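Local coordinates for mucus binding protein (Lactobacillus reuteri, PDB 3I57) that probably binds mucus as a cell-wall-anchored surface protein, this piece being one type 2 repeat with an immunoglobulin-binding activity, at residues 94-99 with 169-174. Residues are numbered along the deposited sequence; the frame is centred on the assembly and turned at random.
Sequences KTLTET and SDAEQG
Two backbone carbonyls of loop 169-174 grip the ammonium of Lys94: NZ donates to Ser169 O at 2.8 Å and to Ala171 O at 2.7 Å. It approaches both from above the carbonyl plane, each at a C=O...N angle of 144°. A water takes a third bond from NZ and passes one to Glu172 OE1, so lysine and carboxylate meet through solvent; the gap, 4.3 Å between Lys94 NZ and Glu172 OE1, is too long for a salt bridge, though their charges probably still attract. Extended at chi2 and chi4 but off the staggered positions at chi1 (106°) and chi3 (129°), the lysine chain follows a bent path that brings NZ between the carbonyls. An alanine here would remove the ammonium and probably leave the turn at 169-171 less firmly held. Two residues on, Leu96 packs against the same loop, CD1 3.8 Å from Ala171 CB and CD2 alongside the Glu172 carbonyl, 3.5 Å from its O. All this belongs to the Muc B2-like part of the repeat, a beta-grasp protein, where the loop leads from strand 162-168 into strand 176-183, which pairs parallel with strand 93-104. Near where that pairing starts, Gly174 CA sits 3.2 Å from Thr97 O in a CA-H...O contact; a side chain pointing the same way would clash with that oxygen. A second water accepts from both Thr97 N and Gly174 N, bridging the backbones. Further out, strand 112-127 holds the other edge of strand 93-104 through backbone bonds of Lys94 with Phe120 and Leu96 with Val118, while Trp138 touches Lys94 and Ser169.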
loop_
_atom_site.group_PDB
_atom_site.type_symbol
_atom_site.label_atom_id
_atom_site.label_comp_id
_atom_site.label_asym_id
_atom_site.label_seq_id
_atom_site.Cartn_x
_atom_site.Cartn_y
_atom_site.Cartn_z
ATOM N N LYS A 94 -4.723 11.819 2.025
ATOM C CA LYS A 94 -3.882 12.840 2.643
ATOM C C LYS A 94 -4.654 14.147 2.672
ATOM O O LYS A 94 -5.453 14.408 1.780
ATOM C CB LYS A 94 -2.504 12.947 1.960
ATOM C CG LYS A 94 -2.260 14.149 1.068
ATOM C CD LYS A 94 -0.841 14.136 0.531
ATOM C CE LYS A 94 -0.877 14.312 -0.978
ATOM N NZ LYS A 94 0.469 14.590 -1.513
ATOM N N THR A 95 -4.424 14.945 3.708
ATOM C CA THR A 95 -5.118 16.219 3.847
ATOM C C THR A 95 -4.072 17.339 3.914
ATOM O O THR A 95 -3.112 17.269 4.697
ATOM C CB THR A 95 -6.032 16.195 5.081
ATOM O OG1 THR A 95 -7.037 15.178 4.910
ATOM C CG2 THR A 95 -6.717 17.562 5.310
ATOM N N LEU A 96 -4.219 18.336 3.043
ATOM C CA LEU A 96 -3.320 19.481 3.037
ATOM C C LEU A 96 -4.054 20.722 3.551
ATOM O O LEU A 96 -5.273 20.833 3.408
ATOM C CB LEU A 96 -2.813 19.783 1.628
ATOM C CG LEU A 96 -2.120 18.664 0.853
ATOM C CD1 LEU A 96 -1.554 19.249 -0.451
ATOM C CD2 LEU A 96 -0.992 18.099 1.695
ATOM N N THR A 97 -3.294 21.662 4.107
ATOM C CA THR A 97 -3.882 22.846 4.710
ATOM C C THR A 97 -3.345 24.117 4.057
ATOM O O THR A 97 -2.130 24.289 3.887
ATOM C CB THR A 97 -3.575 22.903 6.234
ATOM O OG1 THR A 97 -4.158 21.775 6.876
ATOM C CG2 THR A 97 -4.132 24.181 6.877
ATOM N N GLU A 98 -4.261 25.004 3.674
ATOM C CA GLU A 98 -3.868 26.304 3.163
ATOM C C GLU A 98 -3.913 27.276 4.350
ATOM O O GLU A 98 -4.867 27.245 5.123
ATOM C CB GLU A 98 -4.834 26.753 2.066
ATOM C CG GLU A 98 -4.791 28.271 1.868
ATOM C CD GLU A 98 -5.807 28.747 0.840
ATOM O OE1 GLU A 98 -6.991 28.383 1.005
ATOM O OE2 GLU A 98 -5.402 29.492 -0.094
ATOM N N THR A 99 -2.882 28.117 4.507
ATOM C CA THR A 99 -2.838 29.094 5.607
ATOM C C THR A 99 -2.668 30.479 5.017
ATOM O O THR A 99 -1.740 30.709 4.226
ATOM C CB THR A 99 -1.630 28.842 6.535
ATOM O OG1 THR A 99 -1.742 27.532 7.074
ATOM C CG2 THR A 99 -1.617 29.835 7.697
ATOM N N SER A 169 -1.753 17.128 -6.419
ATOM C CA SER A 169 -1.699 15.919 -5.585
ATOM C C SER A 169 -0.273 15.517 -5.186
ATOM O O SER A 169 -0.114 14.735 -4.237
ATOM C CB SER A 169 -2.394 14.753 -6.293
ATOM O OG SER A 169 -1.655 14.389 -7.461
ATOM N N ASP A 170 0.738 16.081 -5.866
ATOM C CA ASP A 170 2.142 15.855 -5.492
ATOM C C ASP A 170 2.626 16.730 -4.339
ATOM O O ASP A 170 3.729 16.523 -3.824
ATOM C CB ASP A 170 3.101 15.936 -6.693
ATOM C CG ASP A 170 3.072 17.293 -7.412
ATOM O OD1 ASP A 170 2.227 18.156 -7.125
ATOM O OD2 ASP A 170 3.932 17.488 -8.267
ATOM N N ALA A 171 1.810 17.687 -3.902
ATOM C CA ALA A 171 2.250 18.585 -2.838
ATOM C C ALA A 171 2.252 17.890 -1.489
ATOM O O ALA A 171 1.343 17.104 -1.193
ATOM C CB ALA A 171 1.377 19.863 -2.756
ATOM N N GLU A 172 3.277 18.169 -0.701
ATOM C CA GLU A 172 3.362 17.603 0.644
ATOM C C GLU A 172 2.753 18.568 1.668
ATOM O O GLU A 172 2.376 18.158 2.758
ATOM C CB GLU A 172 4.794 17.259 0.998
ATOM C CG GLU A 172 4.931 16.439 2.299
ATOM C CD GLU A 172 4.258 15.059 2.218
ATOM O OE1 GLU A 172 3.895 14.610 1.097
ATOM O OE2 GLU A 172 4.122 14.415 3.291
ATOM N N GLN A 173 2.664 19.854 1.331
ATOM C CA GLN A 173 1.932 20.774 2.210
ATOM C C GLN A 173 1.156 21.732 1.346
ATOM O O GLN A 173 1.527 21.954 0.188
ATOM C CB GLN A 173 2.890 21.554 3.102
ATOM C CG GLN A 173 3.854 22.435 2.308
ATOM C CD GLN A 173 5.084 22.808 3.125
ATOM O OE1 GLN A 173 5.876 21.929 3.496
ATOM N NE2 GLN A 173 5.242 24.107 3.426
ATOM N N GLY A 174 0.075 22.270 1.902
ATOM C CA GLY A 174 -0.719 23.287 1.208
ATOM C C GLY A 174 -0.001 24.624 1.223
ATOM O O GLY A 174 1.077 24.742 1.803
HETATM O O HOH W 1 2.068 12.552 -0.248
HETATM O O HOH W 2 -0.424 21.440 4.573
#